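Local coordinates for protein RNA-directed RNA polymerase (Infectious pancreatic necrosis virus, PDB 3ZED) that probably copies the viral RNA genome as an RNA-dependent RNA polymerase, occurring both free and covalently attached to the genomic RNA, at residues Glu530-Ala535 / Glu572-Val577; Ser564-Arg569 / Gly620-Pro625; Asp268-Asp273 / Lys288-Asp293; Glu262-Ala267 / Thr328-Ser333. One frame throughout, in Å; residues are numbered along the deposited sequence.

Interaction 1. Residues Glu530-Ala535 / Glu572-Val577; sequences EAVETA and EMFVPV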
# COMPACT_ATOMS: atom_id res chain seq x y z
N GLU B 530 -20.65 6.56 -27.35
CA GLU B 530 -20.16 5.50 -28.24
C GLU B 530 -20.17 4.14 -27.53
O GLU B 530 -20.63 3.17 -28.12
CB GLU B 530 -18.74 5.84 -28.75
CG GLU B 530 -18.29 4.96 -29.91
CD GLU B 530 -16.84 5.04 -30.33
OE1 GLU B 530 -16.13 5.98 -29.89
OE2 GLU B 530 -16.41 4.17 -31.12
N ALA B 531 -19.70 4.09 -26.26
CA ALA B 531 -19.67 2.88 -25.43
C ALA B 531 -21.07 2.29 -25.26
O ALA B 531 -21.25 1.09 -25.37
CB ALA B 531 -19.06 3.20 -24.07
N VAL B 532 -22.06 3.15 -25.04
CA VAL B 532 -23.45 2.72 -24.87
C VAL B 532 -24.03 2.26 -26.22
O VAL B 532 -24.67 1.22 -26.27
CB VAL B 532 -24.33 3.83 -24.21
CG1 VAL B 532 -25.82 3.45 -24.21
CG2 VAL B 532 -23.86 4.14 -22.78
N GLU B 533 -23.79 3.03 -27.30
CA GLU B 533 -24.35 2.74 -28.63
C GLU B 533 -23.73 1.52 -29.31
O GLU B 533 -24.44 0.83 -30.01
CB GLU B 533 -24.25 3.97 -29.54
CG GLU B 533 -25.33 4.99 -29.20
CD GLU B 533 -25.27 6.37 -29.83
OE1 GLU B 533 -24.32 6.65 -30.59
OE2 GLU B 533 -26.18 7.18 -29.55
N THR B 534 -22.43 1.25 -29.08
CA THR B 534 -21.73 0.09 -29.68
C THR B 534 -21.85 -1.18 -28.83
O THR B 534 -21.32 -2.21 -29.27
CB THR B 534 -20.26 0.39 -29.93
OG1 THR B 534 -19.62 0.72 -28.69
CG2 THR B 534 -20.05 1.48 -30.99
N ALA B 535 -22.46 -1.11 -27.61
CA ALA B 535 -22.69 -2.26 -26.73
C ALA B 535 -23.29 -3.41 -27.55
O ALA B 535 -24.27 -3.22 -28.28
CB ALA B 535 -23.64 -1.88 -25.58
N GLU B 572 -28.08 -2.99 -17.96
CA GLU B 572 -28.33 -1.56 -18.21
C GLU B 572 -27.43 -0.70 -17.33
O GLU B 572 -27.86 0.25 -16.67
CB GLU B 572 -29.81 -1.19 -18.03
CG GLU B 572 -30.69 -1.63 -19.19
CD GLU B 572 -32.09 -1.08 -19.04
OE1 GLU B 572 -32.31 0.07 -19.48
OE2 GLU B 572 -32.93 -1.75 -18.40
N MET B 573 -26.15 -1.06 -17.33
CA MET B 573 -25.15 -0.38 -16.55
C MET B 573 -23.78 -0.67 -17.10
O MET B 573 -23.59 -1.59 -17.91
CB MET B 573 -25.22 -0.79 -15.06
CG MET B 573 -25.02 -2.27 -14.79
SD MET B 573 -25.61 -2.71 -13.12
CE MET B 573 -24.09 -2.62 -12.26
N PHE B 574 -22.82 0.15 -16.65
CA PHE B 574 -21.42 -0.06 -16.95
C PHE B 574 -20.87 -1.08 -15.97
O PHE B 574 -21.24 -1.09 -14.78
CB PHE B 574 -20.62 1.25 -16.86
CG PHE B 574 -20.89 2.15 -18.03
CD1 PHE B 574 -20.13 2.06 -19.19
CD2 PHE B 574 -21.88 3.12 -17.97
CE1 PHE B 574 -20.37 2.92 -20.27
CE2 PHE B 574 -22.14 3.95 -19.06
CZ PHE B 574 -21.38 3.85 -20.20
N VAL B 575 -20.03 -1.97 -16.48
CA VAL B 575 -19.40 -3.04 -15.69
C VAL B 575 -17.87 -2.93 -15.90
O VAL B 575 -17.44 -2.45 -16.95
CB VAL B 575 -19.95 -4.44 -16.04
CG1 VAL B 575 -21.44 -4.54 -15.71
CG2 VAL B 575 -19.70 -4.80 -17.51
N PRO B 576 -17.02 -3.37 -14.94
CA PRO B 576 -15.59 -3.27 -15.18
C PRO B 576 -15.03 -4.43 -16.01
O PRO B 576 -15.48 -5.57 -15.93
CB PRO B 576 -15.00 -3.31 -13.77
CG PRO B 576 -15.95 -4.17 -12.99
CD PRO B 576 -17.31 -3.94 -13.60
N VAL B 577 -13.99 -4.11 -16.76
CA VAL B 577 -13.15 -5.06 -17.47
C VAL B 577 -11.71 -4.62 -17.20
O VAL B 577 -11.38 -3.40 -17.24
CB VAL B 577 -13.44 -5.29 -18.99
CG1 VAL B 577 -14.82 -5.88 -19.21
CG2 VAL B 577 -13.21 -4.03 -19.84
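Helix 524-533 packs on the three-stranded antiparallel sheet 556-560, 563-568 and 573-578 through A531, V532 and the ring of F574. F574 lies on an edge strand, 573-578. Its CG stands anti to the carbonyl carbon (chi1 -74°), and the end of the ring comes nearer the helix than its CB. A531 CB meets the ring at its edge, near the ring plane, 4.0 Å from F574 CE1. V532 CG2 lies oblique to the ring, at neither face nor edge, 3.6 Å from F574 CZ. As wholes, the V532 and F574 side chains cross at about a right angle. The contact is small, about 98 Å², and wholly apolar. V556, on the other edge strand of the same sheet, touches both A531 and F574, and Y567 meets the F574 ring edge-to-face. M369 and R373 of helix 364-377 also pack on F574. E530 O takes two bonds from T534. T534 N lies 2.8 Å from E530 O. T534 OG1 lies 2.7 Å from E530 O, above the carbonyl plane. At its start strand 573-578 carries a G1 beta bulge, in which E572 and M573 both face S568. The contact is a helix-on-sheet packing within the thumb domain.

Interaction 2. Residues Ser564-Arg569 / Gly620-Pro625; sequences SAIYSR and GGWNNP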
# COMPACT_ATOMS: atom_id res chain seq x y z
N SER B 564 -11.26 -0.65 -16.86
CA SER B 564 -12.01 0.04 -17.92
C SER B 564 -13.49 -0.25 -17.70
O SER B 564 -13.83 -1.19 -16.96
CB SER B 564 -11.59 -0.44 -19.31
OG SER B 564 -10.24 -0.14 -19.58
N ALA B 565 -14.36 0.54 -18.34
CA ALA B 565 -15.81 0.37 -18.21
C ALA B 565 -16.40 -0.04 -19.56
O ALA B 565 -16.06 0.54 -20.60
CB ALA B 565 -16.44 1.66 -17.73
N ILE B 566 -17.27 -1.03 -19.53
CA ILE B 566 -17.95 -1.54 -20.72
C ILE B 566 -19.44 -1.45 -20.39
O ILE B 566 -19.81 -1.65 -19.24
CB ILE B 566 -17.39 -2.98 -20.99
CG1 ILE B 566 -16.21 -2.97 -22.00
CG2 ILE B 566 -18.40 -4.09 -21.25
CD1 ILE B 566 -16.54 -2.62 -23.47
N TYR B 567 -20.29 -1.07 -21.35
CA TYR B 567 -21.73 -0.98 -21.10
C TYR B 567 -22.40 -2.33 -21.37
O TYR B 567 -22.14 -2.95 -22.40
CB TYR B 567 -22.38 0.12 -21.96
CG TYR B 567 -23.81 0.38 -21.58
CD1 TYR B 567 -24.13 1.17 -20.48
CD2 TYR B 567 -24.86 -0.19 -22.30
CE1 TYR B 567 -25.45 1.41 -20.12
CE2 TYR B 567 -26.19 0.04 -21.94
CZ TYR B 567 -26.48 0.82 -20.83
OH TYR B 567 -27.78 1.06 -20.45
N SER B 568 -23.23 -2.79 -20.43
CA SER B 568 -24.02 -4.03 -20.47
C SER B 568 -25.48 -3.73 -20.80
O SER B 568 -26.13 -2.99 -20.06
CB SER B 568 -23.92 -4.77 -19.13
OG SER B 568 -24.92 -5.78 -19.01
N ARG B 569 -26.00 -4.30 -21.90
CA ARG B 569 -27.42 -4.13 -22.28
C ARG B 569 -28.35 -4.91 -21.34
O ARG B 569 -29.46 -4.46 -21.07
CB ARG B 569 -27.67 -4.61 -23.73
CG ARG B 569 -27.21 -3.60 -24.76
CD ARG B 569 -27.59 -4.00 -26.19
NE ARG B 569 -26.82 -3.17 -27.13
CZ ARG B 569 -27.21 -1.98 -27.56
NH1 ARG B 569 -28.41 -1.50 -27.23
NH2 ARG B 569 -26.41 -1.27 -28.35
N GLY B 620 -12.19 -9.95 -17.19
CA GLY B 620 -12.42 -9.22 -18.44
C GLY B 620 -12.18 -9.96 -19.74
O GLY B 620 -12.49 -9.43 -20.81
N GLY B 621 -11.62 -11.15 -19.65
CA GLY B 621 -11.33 -11.98 -20.82
C GLY B 621 -12.61 -12.46 -21.46
O GLY B 621 -12.66 -12.67 -22.68
N TRP B 622 -13.70 -12.56 -20.64
CA TRP B 622 -15.02 -12.94 -21.13
C TRP B 622 -15.44 -12.06 -22.29
O TRP B 622 -16.20 -12.52 -23.12
CB TRP B 622 -16.09 -12.88 -20.01
CG TRP B 622 -16.32 -11.52 -19.41
CD1 TRP B 622 -15.72 -11.01 -18.31
CD2 TRP B 622 -17.21 -10.50 -19.89
NE1 TRP B 622 -16.15 -9.73 -18.08
CE2 TRP B 622 -17.08 -9.39 -19.03
CE3 TRP B 622 -18.11 -10.41 -20.97
CZ2 TRP B 622 -17.83 -8.21 -19.19
CZ3 TRP B 622 -18.86 -9.25 -21.13
CH2 TRP B 622 -18.70 -8.16 -20.26
N ASN B 623 -14.99 -10.79 -22.32
CA ASN B 623 -15.39 -9.82 -23.33
C ASN B 623 -14.40 -9.77 -24.51
O ASN B 623 -14.58 -8.94 -25.40
CB ASN B 623 -15.58 -8.42 -22.71
CG ASN B 623 -16.54 -7.56 -23.51
OD1 ASN B 623 -17.54 -8.04 -24.03
ND2 ASN B 623 -16.22 -6.30 -23.69
N ASN B 624 -13.39 -10.65 -24.53
CA ASN B 624 -12.43 -10.74 -25.64
C ASN B 624 -12.75 -12.07 -26.35
O ASN B 624 -12.49 -13.12 -25.75
CB ASN B 624 -10.99 -10.65 -25.15
CG ASN B 624 -9.98 -10.64 -26.26
OD1 ASN B 624 -9.90 -11.54 -27.10
ND2 ASN B 624 -9.13 -9.65 -26.25
N PRO B 625 -13.35 -12.08 -27.57
CA PRO B 625 -13.83 -13.35 -28.12
C PRO B 625 -12.75 -14.39 -28.36
O PRO B 625 -12.98 -15.55 -28.05
CB PRO B 625 -14.59 -12.95 -29.40
CG PRO B 625 -14.08 -11.58 -29.73
CD PRO B 625 -13.80 -10.94 -28.39
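I566 and N623 meet head-on, while I566 runs past W622 the other way. The isoleucine comes from strand 563-568. The other two residues lie in the type I turn from G621 to N624. The amide nitrogen of N623 takes the main contact. N623 ND2 is 3.7 Å from I566 CD1 and equally far from I566 CG1, and 3.9 Å from I566 CG2. A chi1 of -154° places N623 CG across from the backbone N and sends the amide toward the strand. W622 touches more lightly, with W622 CH2 4.2 Å from I566 CG2 and the methyl oblique to the ring. The indole is also packed from its own segment: N623 CB lies 3.6 Å above one face, offset toward the rim. V577 of the adjacent strand 573-578 touches both I566 and W622. The turn is closed by N624 N to G621 O, 2.8 Å. N624 then serves as N-cap of helix 625-645, its OD1 accepting from L627 N. No hydrogen bond joins the two segments. An amide nitrogen against aliphatic carbons is van der Waals packing, so shape rather than polarity holds this join.

Interaction 3. Residues Asp268-Asp273 / Lys288-Asp293; sequences DSFIRD and KKTITD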
# COMPACT_ATOMS: atom_id res chain seq x y z
N ASP B 268 7.78 -4.59 22.30
CA ASP B 268 7.54 -4.22 23.70
C ASP B 268 8.70 -3.42 24.27
O ASP B 268 8.49 -2.35 24.84
CB ASP B 268 7.37 -5.47 24.59
CG ASP B 268 6.00 -6.13 24.62
OD1 ASP B 268 5.22 -5.95 23.65
OD2 ASP B 268 5.74 -6.89 25.58
N SER B 269 9.92 -3.96 24.13
CA SER B 269 11.14 -3.36 24.68
C SER B 269 11.44 -2.01 24.04
O SER B 269 11.83 -1.10 24.75
CB SER B 269 12.33 -4.30 24.49
OG SER B 269 12.11 -5.55 25.12
N PHE B 270 11.21 -1.87 22.72
CA PHE B 270 11.47 -0.61 22.03
C PHE B 270 10.55 0.51 22.52
O PHE B 270 11.06 1.57 22.86
CB PHE B 270 11.37 -0.76 20.50
CG PHE B 270 11.69 0.51 19.75
CD1 PHE B 270 12.98 1.04 19.78
CD2 PHE B 270 10.71 1.19 19.05
CE1 PHE B 270 13.29 2.22 19.09
CE2 PHE B 270 11.01 2.38 18.36
CZ PHE B 270 12.29 2.89 18.38
N ILE B 271 9.22 0.28 22.55
CA ILE B 271 8.24 1.29 22.96
C ILE B 271 8.40 1.63 24.48
O ILE B 271 8.27 2.80 24.84
CB ILE B 271 6.76 0.91 22.56
CG1 ILE B 271 5.78 2.11 22.66
CG2 ILE B 271 6.21 -0.32 23.31
CD1 ILE B 271 5.98 3.20 21.62
N ARG B 272 8.73 0.62 25.33
CA ARG B 272 8.93 0.80 26.77
C ARG B 272 10.21 1.59 27.06
O ARG B 272 10.18 2.51 27.88
CB ARG B 272 8.96 -0.57 27.48
CG ARG B 272 9.46 -0.58 28.94
CD ARG B 272 9.15 -1.87 29.67
NE ARG B 272 9.48 -3.05 28.87
CZ ARG B 272 8.59 -3.94 28.44
NH1 ARG B 272 7.31 -3.81 28.78
NH2 ARG B 272 8.97 -4.97 27.70
N ASP B 273 11.32 1.24 26.37
CA ASP B 273 12.61 1.91 26.52
C ASP B 273 12.55 3.33 26.01
O ASP B 273 13.20 4.20 26.59
CB ASP B 273 13.74 1.16 25.81
CG ASP B 273 14.32 -0.04 26.55
OD1 ASP B 273 13.73 -0.44 27.59
OD2 ASP B 273 15.35 -0.57 26.10
N LYS B 288 18.26 8.87 22.16
CA LYS B 288 19.28 8.60 21.16
C LYS B 288 19.93 7.21 21.35
O LYS B 288 20.18 6.52 20.35
CB LYS B 288 20.35 9.70 21.13
CG LYS B 288 19.95 10.87 20.25
CD LYS B 288 21.08 11.89 20.09
CE LYS B 288 20.75 13.00 19.12
NZ LYS B 288 21.23 12.70 17.75
N LYS B 289 20.16 6.80 22.62
CA LYS B 289 20.73 5.49 22.99
C LYS B 289 19.78 4.36 22.58
O LYS B 289 20.23 3.41 21.94
CB LYS B 289 21.05 5.40 24.50
CG LYS B 289 21.88 4.17 24.88
CD LYS B 289 21.84 3.86 26.37
CE LYS B 289 21.46 2.42 26.68
NZ LYS B 289 22.48 1.45 26.21
N THR B 290 18.48 4.48 22.92
CA THR B 290 17.44 3.50 22.56
C THR B 290 17.36 3.34 21.03
O THR B 290 17.36 2.21 20.54
CB THR B 290 16.09 3.93 23.15
OG1 THR B 290 16.20 3.95 24.58
CG2 THR B 290 14.92 3.01 22.73
N ILE B 291 17.31 4.46 20.29
CA ILE B 291 17.21 4.48 18.83
C ILE B 291 18.47 3.80 18.19
O ILE B 291 18.31 3.02 17.24
CB ILE B 291 16.96 5.92 18.34
CG1 ILE B 291 15.51 6.36 18.64
CG2 ILE B 291 17.23 6.05 16.85
CD1 ILE B 291 15.19 7.86 18.46
N THR B 292 19.67 4.05 18.72
CA THR B 292 20.90 3.43 18.21
C THR B 292 20.95 1.93 18.59
O THR B 292 21.38 1.11 17.77
CB THR B 292 22.14 4.20 18.70
OG1 THR B 292 21.96 5.59 18.42
CG2 THR B 292 23.43 3.73 18.02
N ASP B 293 20.48 1.56 19.82
CA ASP B 293 20.44 0.17 20.28
C ASP B 293 19.53 -0.69 19.39
O ASP B 293 19.84 -1.85 19.17
CB ASP B 293 19.99 0.07 21.75
CG ASP B 293 21.04 0.45 22.80
OD1 ASP B 293 22.18 0.82 22.41
OD2 ASP B 293 20.71 0.41 24.00
O HOH W 1 17.67 0.11 24.82
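T290 has its methyl CG2 trans to the backbone N and its OG1 trans to the carbonyl carbon (chi1 -62°), and this sends the methyl to both F270 and D273. In F270 a chi1 of -178° extends CG directly opposite the backbone N, which swings the ring toward helix 283-293 although its CB does not point there. T290 CG2 lies 4.0 Å from F270 CD1 and meets the ring obliquely. The same methyl, T290 CG2, is 3.8 Å from D273 CB, so it touches both an aromatic ring and an aliphatic carbon. T290 OG1 comes within 3.6 Å of D273 O but makes no hydrogen bond with it. Instead, that hydroxyl is bonded to G286 O of its own helix. The polar link lies at the outer side. A water donates to D273 OD2 at 2.7 Å and to D293 OD2 at 3.2 Å. It thus joins two carboxylates, with D273 OD2 and D293 OD2 5.8 Å apart, and it probably eases the repulsion between them. D293 OD2 also takes a salt bridge from K289 NZ at 3.0 Å, on its syn lone pair. The lysine charge would probably offset part of the negative charge. On the inner side, F294 meets the F270 ring edge-to-face, and M451 of helix 438-452 and L331 of helix 326-340 also pack on it. I271 points away from helix 283-293 and packs on F443. Helices 260-278 and 283-293 follow each other in the chain and pack as a helical hairpin in the palm family region of this polymerase.

Interaction 4. Residues Glu262-Ala267 / Thr328-Ser333; sequences EALVLA and THLLLS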
# COMPACT_ATOMS: atom_id res chain seq x y z
N GLU B 262 9.39 -13.25 19.33
CA GLU B 262 10.54 -12.38 19.09
C GLU B 262 10.08 -10.95 18.81
O GLU B 262 10.54 -10.01 19.47
CB GLU B 262 11.37 -12.92 17.93
CG GLU B 262 12.33 -14.06 18.29
CD GLU B 262 11.83 -15.50 18.30
OE1 GLU B 262 10.76 -15.78 17.72
OE2 GLU B 262 12.54 -16.36 18.86
N ALA B 263 9.10 -10.80 17.90
CA ALA B 263 8.51 -9.51 17.50
C ALA B 263 7.89 -8.79 18.69
O ALA B 263 8.18 -7.62 18.89
CB ALA B 263 7.47 -9.73 16.42
N LEU B 264 7.07 -9.49 19.49
CA LEU B 264 6.43 -8.96 20.69
C LEU B 264 7.47 -8.49 21.69
O LEU B 264 7.37 -7.36 22.15
CB LEU B 264 5.49 -10.00 21.35
CG LEU B 264 4.26 -10.42 20.54
CD1 LEU B 264 3.57 -11.61 21.19
CD2 LEU B 264 3.28 -9.27 20.36
N VAL B 265 8.50 -9.32 21.96
CA VAL B 265 9.58 -8.99 22.88
C VAL B 265 10.29 -7.70 22.40
O VAL B 265 10.44 -6.77 23.19
CB VAL B 265 10.58 -10.18 23.09
CG1 VAL B 265 11.85 -9.74 23.83
CG2 VAL B 265 9.92 -11.34 23.82
N LEU B 266 10.68 -7.65 21.11
CA LEU B 266 11.39 -6.50 20.55
C LEU B 266 10.53 -5.24 20.48
O LEU B 266 11.01 -4.17 20.87
CB LEU B 266 11.96 -6.84 19.16
CG LEU B 266 13.13 -7.83 19.10
CD1 LEU B 266 13.61 -8.01 17.69
CD2 LEU B 266 14.32 -7.39 20.02
N ALA B 267 9.26 -5.35 19.99
CA ALA B 267 8.33 -4.22 19.91
C ALA B 267 8.00 -3.69 21.31
O ALA B 267 8.03 -2.48 21.49
CB ALA B 267 7.06 -4.60 19.17
N THR B 328 8.75 -3.08 13.95
CA THR B 328 8.45 -1.74 13.41
C THR B 328 7.07 -1.74 12.73
O THR B 328 6.27 -0.84 13.01
CB THR B 328 9.57 -1.28 12.47
OG1 THR B 328 10.77 -1.25 13.22
CG2 THR B 328 9.32 0.09 11.87
N HIS B 329 6.80 -2.76 11.88
CA HIS B 329 5.52 -2.93 11.17
C HIS B 329 4.35 -3.03 12.17
O HIS B 329 3.32 -2.40 11.95
CB HIS B 329 5.56 -4.17 10.26
CG HIS B 329 4.27 -4.40 9.56
ND1 HIS B 329 3.85 -3.58 8.52
CD2 HIS B 329 3.30 -5.32 9.80
CE1 HIS B 329 2.66 -4.02 8.16
NE2 HIS B 329 2.29 -5.07 8.89
N LEU B 330 4.54 -3.78 13.27
CA LEU B 330 3.54 -4.01 14.31
C LEU B 330 3.18 -2.69 15.03
O LEU B 330 2.00 -2.37 15.16
CB LEU B 330 4.09 -5.06 15.30
CG LEU B 330 3.14 -5.72 16.31
CD1 LEU B 330 1.93 -6.41 15.62
CD2 LEU B 330 3.91 -6.72 17.17
N LEU B 331 4.19 -1.90 15.43
CA LEU B 331 4.01 -0.61 16.12
C LEU B 331 3.33 0.44 15.21
O LEU B 331 2.43 1.14 15.68
CB LEU B 331 5.36 -0.07 16.63
CG LEU B 331 6.05 -0.87 17.74
CD1 LEU B 331 7.51 -0.42 17.91
CD2 LEU B 331 5.30 -0.77 19.07
N LEU B 332 3.72 0.52 13.93
CA LEU B 332 3.12 1.43 12.96
C LEU B 332 1.65 1.07 12.70
O LEU B 332 0.79 1.96 12.67
CB LEU B 332 3.90 1.42 11.61
CG LEU B 332 5.28 2.05 11.56
CD1 LEU B 332 5.88 1.90 10.20
CD2 LEU B 332 5.25 3.52 11.93
N SER B 333 1.38 -0.24 12.50
CA SER B 333 0.05 -0.78 12.18
C SER B 333 -0.92 -0.58 13.32
O SER B 333 -2.11 -0.45 13.05
CB SER B 333 0.14 -2.26 11.80
OG SER B 333 0.92 -2.38 10.62
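A267, L264, L330 and L331 form an apolar helix-helix packing in the palm family region, between helices 260-278 and 326-340. The short axes approach to 9.7 Å and their directions differ by 67°, a steep crossing.

Leucine-leucine contact comes first. L264 starts away from the other helix, but its branch end returns to it, and L264 CD2 lies 4.1 Å from L330 CD2. The two side chains pass at a slant. A chi1 of -166° turns L330 CG opposite the backbone N, which carries the methyl across to L264.

Alanine-leucine contact is the second kind. A267 CB, on the facing side of its helix, is 4.3 Å from L330 CD2 and 4.1 Å from L331 CG. A267 and L331 are the nearest pair by CA, 6.8 Å from A267 CA to L331 CA.

Contact with the backbone is the third. L331 CD2 lies 4.0 Å from A267 O, a plain packing contact. P327 also touches A267, and W440 and F443 of helix 438-452 pack on L331. E262 and L266 touch Y251, which is predicted to bind GTP.

No hydrogen bond crosses between the two segments. The carbonyl of H329 takes two from S333, by N and by OG, which come from opposite faces of its plane. S333 OG is 2.7 Å from H329 O and lies over one face of the H329 ring, offset toward the rim.

Interactions 1 and 2 lie in the thumb domain and use neighbouring strands of one sheet. Backbone pairs V575 with I566 and V577 with S564 join them, so helices 524-533 and 604-621 are tied to the same small sheet. Interactions 3 and 4 lie in the palm region, on the other side of the chain's centre, and share helix 260-278. L331 of interaction 4 packs on F270 and I271 of interaction 3. All four contacts are largely buried. Interaction 4 is apolar with all its touching residues buried; interaction 1 is apolar too, but its V532 is partly exposed. Interaction 2 sets an amide against aliphatic carbons. Interaction 3 alone adds water and charge at its outer side.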